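Local coordinates for farnesyltransferase, putative (PDB 3WCA), which probably catalyses the magnesium-dependent condensation of two farnesyl diphosphate molecules, with reduction by NAD(P)H, to squalene, the first step toward lanosterol, at residues 180-185 / 270-275; 275-280 / 320-325. The protein carries 1 engineered substitution. All blocks are in the same frame, centred on the assembly; numbering follows the deposited sequence.

Contact 1 of 2, residues 180-185 / 270-275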
loop_
_atom_site.group_PDB
_atom_site.type_symbol
_atom_site.label_atom_id
_atom_site.label_comp_id
_atom_site.label_asym_id
_atom_site.label_seq_id
_atom_site.Cartn_x
_atom_site.Cartn_y
_atom_site.Cartn_z
ATOM N N GLY A 180 -0.746 -4.383 23.006
ATOM C CA GLY A 180 -0.216 -3.731 24.185
ATOM C C GLY A 180 1.063 -2.965 23.874
ATOM O O GLY A 180 1.445 -2.054 24.620
ATOM N N LEU A 181 1.718 -3.324 22.764
ATOM C CA LEU A 181 2.966 -2.680 22.348
ATOM C C LEU A 181 2.842 -1.168 22.192
ATOM O O LEU A 181 3.790 -0.442 22.476
ATOM C CB LEU A 181 3.483 -3.296 21.040
ATOM C CG LEU A 181 4.008 -4.736 21.117
ATOM C CD1 LEU A 181 4.520 -5.181 19.755
ATOM C CD2 LEU A 181 5.124 -4.817 22.155
ATOM N N GLU A 182 1.692 -0.689 21.727
ATOM C CA GLU A 182 1.491 0.754 21.579
ATOM C C GLU A 182 0.346 1.171 22.502
ATOM O O GLU A 182 -0.456 0.339 22.924
ATOM C CB GLU A 182 1.136 1.133 20.135
ATOM C CG GLU A 182 2.228 0.896 19.085
ATOM C CD GLU A 182 3.491 1.700 19.315
ATOM O OE1 GLU A 182 3.409 2.841 19.803
ATOM O OE2 GLU A 182 4.581 1.194 18.982
ATOM N N ASP A 183 0.263 2.461 22.804
ATOM C CA ASP A 183 -0.779 2.966 23.690
ATOM C C ASP A 183 -2.168 2.995 23.043
ATOM O O ASP A 183 -2.306 3.296 21.858
ATOM C CB ASP A 183 -0.398 4.363 24.176
ATOM C CG ASP A 183 -1.424 4.948 25.113
ATOM O OD1 ASP A 183 -1.730 4.302 26.143
ATOM O OD2 ASP A 183 -1.922 6.052 24.815
ATOM N N VAL A 184 -3.192 2.695 23.840
ATOM C CA VAL A 184 -4.578 2.670 23.366
ATOM C C VAL A 184 -4.998 3.963 22.672
ATOM O O VAL A 184 -5.950 3.985 21.893
ATOM C CB VAL A 184 -5.568 2.419 24.533
ATOM C CG1 VAL A 184 -6.974 2.176 23.981
ATOM C CG2 VAL A 184 -5.105 1.240 25.376
ATOM N N ARG A 185 -4.291 5.045 22.956
ATOM C CA ARG A 185 -4.620 6.331 22.352
ATOM C C ARG A 185 -4.405 6.307 20.831
ATOM O O ARG A 185 -5.022 7.074 20.092
ATOM C CB ARG A 185 -3.748 7.421 22.973
ATOM C CG ARG A 185 -4.371 8.814 22.992
ATOM C CD ARG A 185 -4.951 9.174 24.371
ATOM N NE ARG A 185 -6.405 9.016 24.464
ATOM C CZ ARG A 185 -7.032 7.862 24.677
ATOM N NH1 ARG A 185 -6.342 6.741 24.825
ATOM N NH2 ARG A 185 -8.358 7.826 24.741
ATOM N N SER A 270 4.299 9.051 16.555
ATOM C CA SER A 270 3.451 8.710 17.692
ATOM C C SER A 270 3.731 7.302 18.187
ATOM O O SER A 270 3.197 6.891 19.214
ATOM C CB SER A 270 1.966 8.826 17.327
ATOM O OG SER A 270 1.543 7.751 16.499
ATOM N N LEU A 271 4.563 6.562 17.453
ATOM C CA LEU A 271 4.912 5.186 17.819
ATOM C C LEU A 271 5.994 5.147 18.907
ATOM O O LEU A 271 6.952 5.918 18.861
ATOM C CB LEU A 271 5.390 4.421 16.585
ATOM C CG LEU A 271 4.412 4.251 15.415
ATOM C CD1 LEU A 271 5.091 3.404 14.350
ATOM C CD2 LEU A 271 3.096 3.578 15.877
ATOM N N ARG A 272 5.852 4.239 19.874
ATOM C CA ARG A 272 6.824 4.148 20.965
ATOM C C ARG A 272 7.635 2.858 20.951
ATOM O O ARG A 272 8.759 2.828 21.440
ATOM C CB ARG A 272 6.117 4.275 22.321
ATOM C CG ARG A 272 5.355 3.021 22.724
ATOM C CD ARG A 272 4.579 3.202 24.033
ATOM N NE ARG A 272 3.817 1.999 24.356
ATOM C CZ ARG A 272 2.894 1.918 25.309
ATOM N NH1 ARG A 272 2.605 2.978 26.052
ATOM N NH2 ARG A 272 2.253 0.771 25.513
ATOM N N ASP A 273 7.066 1.797 20.393
ATOM C CA ASP A 273 7.754 0.517 20.352
ATOM C C ASP A 273 8.680 0.415 19.144
ATOM O O ASP A 273 8.269 0.676 18.016
ATOM C CB ASP A 273 6.741 -0.625 20.335
ATOM C CG ASP A 273 7.411 -1.984 20.401
ATOM O OD1 ASP A 273 7.762 -2.545 19.335
ATOM O OD2 ASP A 273 7.606 -2.485 21.531
ATOM N N PRO A 274 9.946 0.037 19.372
ATOM C CA PRO A 274 10.940 -0.093 18.300
ATOM C C PRO A 274 10.646 -1.103 17.198
ATOM O O PRO A 274 10.996 -0.865 16.052
ATOM C CB PRO A 274 12.245 -0.387 19.056
ATOM C CG PRO A 274 11.785 -0.947 20.388
ATOM C CD PRO A 274 10.574 -0.106 20.700
ATOM N N SER A 275 10.026 -2.230 17.531
ATOM C CA SER A 275 9.691 -3.214 16.504
ATOM C C SER A 275 8.578 -2.655 15.626
ATOM O O SER A 275 8.661 -2.705 14.401
ATOM C CB SER A 275 9.215 -4.534 17.125
ATOM O OG SER A 275 10.284 -5.223 17.746
HETATM O O HOH W 1 2.050 4.685 21.385
#

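Contact 2 of 2, residues 275-280 / 320-325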
loop_
_atom_site.group_PDB
_atom_site.type_symbol
_atom_site.label_atom_id
_atom_site.label_comp_id
_atom_site.label_asym_id
_atom_site.label_seq_id
_atom_site.Cartn_x
_atom_site.Cartn_y
_atom_site.Cartn_z
ATOM N N SER A 275 10.026 -2.230 17.531
ATOM C CA SER A 275 9.691 -3.214 16.504
ATOM C C SER A 275 8.578 -2.655 15.626
ATOM O O SER A 275 8.661 -2.705 14.401
ATOM C CB SER A 275 9.215 -4.534 17.125
ATOM O OG SER A 275 10.284 -5.223 17.746
ATOM N N VAL A 276 7.537 -2.133 16.274
ATOM C CA VAL A 276 6.396 -1.566 15.577
ATOM C C VAL A 276 6.883 -0.398 14.736
ATOM O O VAL A 276 6.487 -0.246 13.585
ATOM C CB VAL A 276 5.304 -1.067 16.569
ATOM C CG1 VAL A 276 4.242 -0.239 15.818
ATOM C CG2 VAL A 276 4.637 -2.266 17.275
ATOM N N PHE A 277 7.759 0.417 15.304
ATOM C CA PHE A 277 8.271 1.550 14.560
ATOM C C PHE A 277 9.033 1.157 13.289
ATOM O O PHE A 277 8.754 1.689 12.213
ATOM C CB PHE A 277 9.167 2.417 15.434
ATOM C CG PHE A 277 9.775 3.570 14.691
ATOM C CD1 PHE A 277 10.936 3.393 13.936
ATOM C CD2 PHE A 277 9.142 4.810 14.681
ATOM C CE1 PHE A 277 11.460 4.437 13.171
ATOM C CE2 PHE A 277 9.651 5.863 13.922
ATOM C CZ PHE A 277 10.816 5.675 13.161
ATOM N N ALA A 278 9.986 0.236 13.395
ATOM C CA ALA A 278 10.750 -0.150 12.207
ATOM C C ALA A 278 9.853 -0.777 11.136
ATOM O O ALA A 278 9.994 -0.480 9.949
ATOM C CB ALA A 278 11.888 -1.109 12.588
ATOM N N PHE A 279 8.934 -1.644 11.558
ATOM C CA PHE A 279 8.008 -2.302 10.638
ATOM C C PHE A 279 7.139 -1.270 9.904
ATOM O O PHE A 279 6.844 -1.432 8.720
ATOM C CB PHE A 279 7.098 -3.276 11.402
ATOM C CG PHE A 279 5.919 -3.749 10.606
ATOM C CD1 PHE A 279 6.053 -4.762 9.656
ATOM C CD2 PHE A 279 4.674 -3.141 10.766
ATOM C CE1 PHE A 279 4.960 -5.162 8.872
ATOM C CE2 PHE A 279 3.580 -3.528 9.993
ATOM C CZ PHE A 279 3.720 -4.538 9.044
ATOM N N SER A 280 6.745 -0.217 10.620
ATOM C CA SER A 280 5.899 0.853 10.075
ATOM C C SER A 280 6.634 1.903 9.236
ATOM O O SER A 280 6.106 2.407 8.239
ATOM C CB SER A 280 5.169 1.567 11.222
ATOM O OG SER A 280 4.292 0.679 11.914
ATOM N N THR A 320 15.243 2.565 12.279
ATOM C CA THR A 320 14.944 1.869 13.529
ATOM C C THR A 320 14.432 2.828 14.587
ATOM O O THR A 320 13.808 2.409 15.560
ATOM C CB THR A 320 16.183 1.158 14.105
ATOM O OG1 THR A 320 17.291 2.066 14.132
ATOM C CG2 THR A 320 16.533 -0.049 13.281
ATOM N N GLU A 321 14.711 4.111 14.403
ATOM C CA GLU A 321 14.263 5.130 15.341
ATOM C C GLU A 321 13.883 6.396 14.569
ATOM O O GLU A 321 14.359 6.619 13.462
ATOM C CB GLU A 321 15.363 5.426 16.376
ATOM C CG GLU A 321 16.603 6.081 15.805
ATOM C CD GLU A 321 16.553 7.596 15.877
ATOM O OE1 GLU A 321 17.417 8.239 15.245
ATOM O OE2 GLU A 321 15.665 8.148 16.572
ATOM N N LEU A 322 13.027 7.210 15.179
ATOM C CA LEU A 322 12.508 8.434 14.598
ATOM C C LEU A 322 13.481 9.401 13.933
ATOM O O LEU A 322 13.333 9.714 12.748
ATOM C CB LEU A 322 11.702 9.193 15.658
ATOM C CG LEU A 322 10.941 10.418 15.153
ATOM C CD1 LEU A 322 9.972 9.988 14.074
ATOM C CD2 LEU A 322 10.201 11.089 16.307
ATOM N N GLN A 323 14.457 9.889 14.688
ATOM C CA GLN A 323 15.410 10.855 14.153
ATOM C C GLN A 323 16.043 10.477 12.826
ATOM O O GLN A 323 16.002 11.257 11.880
ATOM C CB GLN A 323 16.504 11.155 15.184
ATOM C CG GLN A 323 15.977 11.882 16.414
ATOM C CD GLN A 323 14.969 12.958 16.052
ATOM O OE1 GLN A 323 15.224 13.799 15.185
ATOM N NE2 GLN A 323 13.815 12.937 16.717
ATOM N N ALA A 324 16.624 9.288 12.746
ATOM C CA ALA A 324 17.255 8.850 11.508
ATOM C C ALA A 324 16.227 8.743 10.368
ATOM O O ALA A 324 16.512 9.075 9.216
ATOM C CB ALA A 324 17.945 7.507 11.725
ATOM N N THR A 325 15.030 8.285 10.705
ATOM C CA THR A 325 13.962 8.129 9.735
ATOM C C THR A 325 13.536 9.475 9.189
ATOM O O THR A 325 13.300 9.619 7.993
ATOM C CB THR A 325 12.765 7.438 10.379
ATOM O OG1 THR A 325 13.182 6.153 10.846
ATOM C CG2 THR A 325 11.625 7.276 9.379
#

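Contact 1 of 2, residues 180-185 / 270-275
R272 and E182 trade services across this surface contact, which ties the loop after helix 154-179 to the turn before helix 274-294; each side chain binds the backbone of the opposite segment. Along R272, CB lies beside E182 OE1, and CG, wedged between its own backbone N and carbonyl carbon (chi1 75°), comes to 3.5 Å from that oxygen. The chain then runs extended, carrying CD past the L181 carbonyl, to which NE donates a nearly straight bond (R272 NE to L181 O 3.1 Å, 162°). L181 O lies in the guanidinium plane, although NE sits above the carbonyl plane. R272 NH2 adds a weak bond to G180 O, while NH1 rests 3.8 Å from D183 CB. One guanidinium face covers the E182-D183 peptide, with D183 N over its centre.

In return, E182 OE1 takes R272 N on its syn lone pair (2.8 Å), and OE2 receives D273 N at 2.9 Å, also syn but tilted from the carboxylate plane. A water donates to OE1 and accepts from D183 N. D273 is the N-cap of helix 274-294, its OD1 bonded to V276 N. Two amides and a water thus satisfy the buried E182 carboxylate, an environment consistent with its being ionised.

Contact 2 of 2, residues 275-280 / 320-325
A278 and T320 bring the two backbones closest, with their CA atoms 4.8 Å apart, where the first turns of helix 274-294 pass the loop that leads into helix 322-338. The second helix presents its N-terminal end: E321 is its N-cap, with E321 OE1 accepting from A324 N at 2.8 Å and OE2 from Q323 N, both amides approaching from above the carboxylate plane. F277 carries most of the contact. Its CG stands anti to its own backbone N (chi1 177°), which sends the ring out from its helix toward the opposite one. F277 CD1 reaches T320 O at 3.4 Å, CE1 meets E321 C, and CZ comes to 3.4 Å from L322 N, so one aromatic ring follows the backbone from the loop into the first helical residue.

In this all-helical fold of the squalene/phytoene synthase family, the ring thus joins the start of helix 274-294 to the start of helix 322-338, across the intervening helix 309-318. T325 comes from the direction opposite to F277 and meets the ring edge, its OG1 lying near the ring plane, 3.3 Å from F277 CZ. T325 OG1 donates to E321 O (2.9 Å), which also accepts T325 N, and this bond fixes the rotation of the hydroxyl, leaving oxygen rather than hydrogen toward the ring. L322 adds an apolar touch, its CD1 to F277 CE2 at 4.1 Å, while A278 CB lies 4.4 Å from T320 CA.

Followed from the N terminus, the chain leaves helix 154-179 at the opening of contact 1 and runs through the helices from 191-207 to 261-269 before that contact closes the loop at 270-275. Contact 2 opens there, at S275, and closes a shorter loop, through helices 274-294 and 309-318, at 320-325. The two loops are therefore in series, neither nesting nor crossing, and meet at the start of helix 274-294. Their centres lie about 11 Å apart, bridged by packing: E182 OE2 sits 3.4 Å from V276 CB, and L271 CD1 touches F277 CA and S280 CB. Helix 274-294 thereby joins the loop after helix 154-179 to the start of helix 322-338.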